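Local coordinates for protein ORF10 (Moritella marina, PDB 6RIW) that forms the ketosynthase-chain length factor didomain of a polyunsaturated fatty acid synthase and probably condenses acyl chains bound to acyl carrier protein, at residues A[99-104]-A[265-270]; A[112-117]-A[214-219]. All coordinates share one frame; numbering follows the deposited sequence.

Interaction 1: A[99-104]-A[265-270]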
loop_
_atom_site.group_PDB
_atom_site.type_symbol
_atom_site.label_atom_id
_atom_site.label_comp_id
_atom_site.label_asym_id
_atom_site.label_seq_id
_atom_site.Cartn_x
_atom_site.Cartn_y
_atom_site.Cartn_z
ATOM N N GLN A 99 -19.947 -7.740 7.863
ATOM C CA GLN A 99 -20.117 -8.481 9.109
ATOM C C GLN A 99 -19.868 -7.589 10.316
ATOM O O GLN A 99 -20.600 -7.667 11.312
ATOM C CB GLN A 99 -19.178 -9.693 9.138
ATOM C CG GLN A 99 -19.524 -10.790 8.099
ATOM C CD GLN A 99 -20.901 -11.394 8.323
ATOM O OE1 GLN A 99 -21.235 -11.809 9.428
ATOM N NE2 GLN A 99 -21.709 -11.427 7.276
ATOM N N ALA A 100 -18.841 -6.739 10.250
ATOM C CA ALA A 100 -18.534 -5.882 11.391
ATOM C C ALA A 100 -19.616 -4.836 11.599
ATOM O O ALA A 100 -20.012 -4.575 12.737
ATOM C CB ALA A 100 -17.166 -5.212 11.217
ATOM N N LEU A 101 -20.101 -4.211 10.518
ATOM C CA LEU A 101 -21.167 -3.226 10.669
ATOM C C LEU A 101 -22.459 -3.886 11.141
ATOM O O LEU A 101 -23.180 -3.333 11.983
ATOM C CB LEU A 101 -21.383 -2.487 9.352
ATOM C CG LEU A 101 -20.312 -1.413 9.151
ATOM C CD1 LEU A 101 -20.461 -0.817 7.777
ATOM C CD2 LEU A 101 -20.429 -0.345 10.229
ATOM N N THR A 102 -22.751 -5.081 10.635
ATOM C CA THR A 102 -23.940 -5.793 11.090
ATOM C C THR A 102 -23.799 -6.198 12.551
ATOM O O THR A 102 -24.761 -6.109 13.323
ATOM C CB THR A 102 -24.182 -7.008 10.194
ATOM O OG1 THR A 102 -24.380 -6.551 8.849
ATOM C CG2 THR A 102 -25.437 -7.757 10.642
ATOM N N ASP A 103 -22.596 -6.612 12.954
ATOM C CA ASP A 103 -22.325 -6.900 14.360
ATOM C C ASP A 103 -22.576 -5.678 15.235
ATOM O O ASP A 103 -23.165 -5.789 16.320
ATOM C CB ASP A 103 -20.879 -7.371 14.529
ATOM C CG ASP A 103 -20.593 -7.861 15.927
ATOM O OD1 ASP A 103 -21.404 -8.654 16.433
ATOM O OD2 ASP A 103 -19.564 -7.471 16.526
ATOM N N ALA A 104 -22.129 -4.503 14.788
ATOM C CA ALA A 104 -22.318 -3.299 15.590
ATOM C C ALA A 104 -23.741 -2.770 15.531
ATOM O O ALA A 104 -24.112 -1.947 16.373
ATOM C CB ALA A 104 -21.349 -2.201 15.144
ATOM N N MET A 265 -11.925 -6.612 10.464
ATOM C CA MET A 265 -12.454 -5.255 10.552
ATOM C C MET A 265 -13.032 -5.009 11.939
ATOM O O MET A 265 -13.673 -5.888 12.511
ATOM C CB MET A 265 -13.535 -5.015 9.485
ATOM C CG MET A 265 -13.894 -3.546 9.271
ATOM S SD MET A 265 -12.589 -2.518 8.522
ATOM C CE MET A 265 -12.276 -3.390 6.956
ATOM N N MET A 266 -12.835 -3.794 12.453
ATOM C CA MET A 266 -13.450 -3.371 13.707
ATOM C C MET A 266 -14.196 -2.058 13.504
ATOM O O MET A 266 -13.809 -1.232 12.670
ATOM C CB MET A 266 -12.403 -3.184 14.782
ATOM C CG MET A 266 -11.936 -4.459 15.451
ATOM S SD MET A 266 -10.276 -4.170 16.108
ATOM C CE MET A 266 -10.421 -2.430 16.476
ATOM N N VAL A 267 -15.256 -1.856 14.291
ATOM C CA VAL A 267 -16.042 -0.621 14.282
ATOM C C VAL A 267 -15.745 0.136 15.569
ATOM O O VAL A 267 -15.882 -0.429 16.663
ATOM C CB VAL A 267 -17.557 -0.898 14.166
ATOM C CG1 VAL A 267 -18.306 0.423 14.039
ATOM C CG2 VAL A 267 -17.862 -1.822 13.013
ATOM N N LEU A 268 -15.331 1.404 15.442
ATOM C CA LEU A 268 -14.878 2.225 16.560
ATOM C C LEU A 268 -15.751 3.460 16.748
ATOM O O LEU A 268 -16.116 4.131 15.777
ATOM C CB LEU A 268 -13.431 2.693 16.358
ATOM C CG LEU A 268 -12.391 1.632 16.018
ATOM C CD1 LEU A 268 -11.015 2.262 15.861
ATOM C CD2 LEU A 268 -12.367 0.561 17.102
ATOM N N LYS A 269 -16.033 3.797 18.009
ATOM C CA LYS A 269 -16.708 5.047 18.345
ATOM C C LYS A 269 -16.086 5.615 19.613
ATOM O O LYS A 269 -15.498 4.880 20.409
ATOM C CB LYS A 269 -18.228 4.848 18.559
ATOM C CG LYS A 269 -19.020 4.568 17.269
ATOM C CD LYS A 269 -20.450 4.087 17.582
ATOM C CE LYS A 269 -21.305 5.195 18.201
ATOM N NZ LYS A 269 -22.776 4.890 18.094
ATOM N N ARG A 270 -16.184 6.934 19.782
ATOM C CA ARG A 270 -15.837 7.521 21.070
ATOM C C ARG A 270 -16.735 6.900 22.143
ATOM O O ARG A 270 -17.919 6.655 21.908
ATOM C CB ARG A 270 -15.996 9.056 21.023
ATOM C CG ARG A 270 -15.004 9.750 20.067
ATOM C CD ARG A 270 -15.230 11.262 19.940
ATOM N NE ARG A 270 -16.547 11.546 19.388
ATOM C CZ ARG A 270 -16.793 11.773 18.102
ATOM N NH1 ARG A 270 -18.036 11.983 17.688
ATOM N NH2 ARG A 270 -15.806 11.778 17.216
#

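Interaction 2: A[112-117]-A[214-219]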
loop_
_atom_site.group_PDB
_atom_site.type_symbol
_atom_site.label_atom_id
_atom_site.label_comp_id
_atom_site.label_asym_id
_atom_site.label_seq_id
_atom_site.Cartn_x
_atom_site.Cartn_y
_atom_site.Cartn_z
ATOM N N LEU A 112 -23.900 6.093 8.980
ATOM C CA LEU A 112 -22.742 5.843 8.129
ATOM C C LEU A 112 -22.321 7.074 7.339
ATOM O O LEU A 112 -21.186 7.110 6.855
ATOM C CB LEU A 112 -23.030 4.660 7.200
ATOM C CG LEU A 112 -23.316 3.348 7.938
ATOM C CD1 LEU A 112 -23.577 2.184 6.965
ATOM C CD2 LEU A 112 -22.218 3.013 8.931
ATOM N N GLU A 113 -23.173 8.105 7.254
ATOM C CA GLU A 113 -22.771 9.360 6.628
ATOM C C GLU A 113 -21.544 9.962 7.295
ATOM O O GLU A 113 -20.754 10.654 6.642
ATOM C CB GLU A 113 -23.931 10.350 6.664
ATOM C CG GLU A 113 -23.670 11.634 5.898
ATOM C CD GLU A 113 -24.961 12.302 5.429
ATOM O OE1 GLU A 113 -25.997 12.165 6.133
ATOM O OE2 GLU A 113 -24.932 12.959 4.355
ATOM N N ASN A 114 -21.351 9.711 8.582
ATOM C CA ASN A 114 -20.192 10.232 9.293
ATOM C C ASN A 114 -19.237 9.128 9.726
ATOM O O ASN A 114 -18.588 9.239 10.771
ATOM C CB ASN A 114 -20.664 11.059 10.489
ATOM C CG ASN A 114 -21.438 12.271 10.050
ATOM O OD1 ASN A 114 -22.624 12.398 10.340
ATOM N ND2 ASN A 114 -20.790 13.141 9.297
ATOM N N CYS A 115 -19.147 8.058 8.935
ATOM C CA CYS A 115 -18.244 6.942 9.199
ATOM C C CYS A 115 -17.178 6.888 8.108
ATOM O O CYS A 115 -17.502 6.988 6.919
ATOM C CB CYS A 115 -19.010 5.619 9.232
ATOM S SG CYS A 115 -18.050 4.156 9.721
ATOM N N GLY A 116 -15.915 6.748 8.511
ATOM C CA GLY A 116 -14.819 6.569 7.584
ATOM C C GLY A 116 -14.254 5.159 7.686
ATOM O O GLY A 116 -14.739 4.326 8.453
ATOM N N VAL A 117 -13.220 4.893 6.882
ATOM C CA VAL A 117 -12.567 3.577 6.923
ATOM C C VAL A 117 -11.083 3.737 6.607
ATOM O O VAL A 117 -10.716 4.443 5.669
ATOM C CB VAL A 117 -13.235 2.554 5.978
ATOM C CG1 VAL A 117 -13.396 3.111 4.550
ATOM C CG2 VAL A 117 -12.457 1.221 5.990
ATOM N N LYS A 214 -13.068 14.332 12.867
ATOM C CA LYS A 214 -13.188 14.122 11.429
ATOM C C LYS A 214 -14.248 13.083 11.099
ATOM O O LYS A 214 -14.746 13.060 9.966
ATOM C CB LYS A 214 -11.827 13.726 10.843
ATOM C CG LYS A 214 -10.857 14.920 10.737
ATOM C CD LYS A 214 -9.731 14.711 9.696
ATOM C CE LYS A 214 -8.864 15.982 9.537
ATOM N NZ LYS A 214 -8.221 16.520 10.825
ATOM N N ALA A 215 -14.626 12.256 12.077
ATOM C CA ALA A 215 -15.663 11.252 11.919
ATOM C C ALA A 215 -16.319 11.023 13.274
ATOM O O ALA A 215 -15.755 11.373 14.316
ATOM C CB ALA A 215 -15.086 9.929 11.383
ATOM N N ASN A 216 -17.520 10.436 13.243
ATOM C CA ASN A 216 -18.221 10.000 14.449
ATOM C C ASN A 216 -18.240 8.488 14.600
ATOM O O ASN A 216 -18.616 7.986 15.663
ATOM C CB ASN A 216 -19.657 10.541 14.460
ATOM C CG ASN A 216 -19.696 12.057 14.499
ATOM O OD1 ASN A 216 -18.807 12.703 15.066
ATOM N ND2 ASN A 216 -20.710 12.635 13.869
ATOM N N MET A 217 -17.822 7.761 13.568
ATOM C CA MET A 217 -17.616 6.328 13.611
ATOM C C MET A 217 -16.487 6.036 12.636
ATOM O O MET A 217 -16.314 6.759 11.646
ATOM C CB MET A 217 -18.903 5.574 13.223
ATOM C CG MET A 217 -18.867 4.061 13.408
ATOM S SD MET A 217 -20.477 3.296 13.025
ATOM C CE MET A 217 -21.469 4.732 12.584
ATOM N N MET A 218 -15.691 5.009 12.937
ATOM C CA MET A 218 -14.647 4.591 12.007
ATOM C C MET A 218 -14.621 3.074 11.877
ATOM O O MET A 218 -14.727 2.352 12.875
ATOM C CB MET A 218 -13.249 5.073 12.446
ATOM C CG MET A 218 -12.994 6.566 12.269
ATOM S SD MET A 218 -13.024 7.123 10.555
ATOM C CE MET A 218 -11.554 6.286 9.889
ATOM N N LEU A 219 -14.447 2.596 10.644
ATOM C CA LEU A 219 -14.020 1.223 10.385
ATOM C C LEU A 219 -12.497 1.190 10.313
ATOM O O LEU A 219 -11.874 2.051 9.676
ATOM C CB LEU A 219 -14.608 0.708 9.069
ATOM C CG LEU A 219 -16.093 0.349 9.010
ATOM C CD1 LEU A 219 -16.469 -0.012 7.588
ATOM C CD2 LEU A 219 -16.393 -0.809 9.918
HETATM O O HOH W 1 -23.146 10.764 12.994
#

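Interaction 1: A[99-104]-A[265-270]
Val267 is the side chain that strand 265-270 pushes against helix 99-104. Its CB lies 4.1 Å from CB of Ala104, and CG1, anti to the backbone N (chi1 -175°), stays by that same methyl. The other branch reaches further into the helix: CG2 of Val267 sits 3.5 Å from the carbonyl O of Ala100, an oxygen already taken up by the N-H of Ala104 one turn on. The same CG2 meets CB of Ala100 at 3.9 Å and CD2 of Leu101 at 4.1 Å, the leucine crossing the valine at about a right angle. This is a helix laid on one face of a sheet in the thiolase-type fold of the ketosynthase domain; the axes of segments 99-104 and 265-270 approach to 7.7 Å, with 42° between their directions. The small residues Ala100 and Ala104, facing the strand, are consistent with so near an approach. Ala100 also touches Met265, two residues before Val267 on the same face, CB to CB 4.0 Å; the methionine chain then bends at chi2 and chi3 and carries the sulfur away from the helix. On the other face of the strand Met266 and Leu268 pack against helix 198-211.

Interaction 2: A[112-117]-A[214-219]
Cys115 and Met217 meet on one face of a parallel strand pair, SG of Cys115 lying 3.8 Å from CG of Met217. Both start anti to the backbone N, and Met217 runs extended until it bends at chi3, bringing CE to CD2 of Leu112. On the same face Val117 sets CG2 against CB of Leu219 at 3.8 Å, and helix 88-104 covers this side through Leu101, which touches both Leu112 and Leu219. The opposite face carries Met218, across from Gly116. Bent at chi2 and chi3, Met218 folds back over Gly116 on the adjoining strand, with SD 3.5 Å from CA of Gly116 and CE against the Gly116-Val117 peptide; it also packs on Ala206 and Leu210 of helix 198-211. An alanine here would probably leave a gap over Gly116 and lose the sulfur and methyl contacts to its backbone. Strands 115-120 and 217-224 belong to the sheet of the N-terminal thiolase-fold half of the ketosynthase. Their backbones join through Leu219 N to Gly116 O, 2.8 Å and nearly straight at 174°, and Gly116 N to Met217 O. Where the strands begin, the carbonyl O of Asn114 takes two N-H groups, that of Asn216 at 2.9 Å in the carbonyl plane and that of Met217 at 3.3 Å, tilted from it. At the solvent edge the Asn114 and Asn216 side chains point the same way; a water accepts from ND2 of Asn216 and donates to OD1 of Asn114, while Arg270 NH1 bonds OD1 of Asn216.

Strands 259-270 and 217-224 are antiparallel neighbours in the same sheet, which puts the centres of interactions 1 and 2 about 11 Å apart. A probable hydrogen bond from Leu268 N to Met218 O, 2.8 Å, joins their backbones. Under helix 88-104 the two apolar layers merge, CG2 of Val267 lying 3.6 Å from CD2 of Leu219, while helix 198-211 receives Leu268 from interaction 1 and Met218 from interaction 2. Where strand 259-270 ends and strand 217-224 begins, NH1 of Arg270 probably bonds OD1 of Asn216 at 2.8 Å, tying the polar edge of interaction 2 to residues 265-270. Both contacts lie away from the magnesium site at Met1 and Lys286.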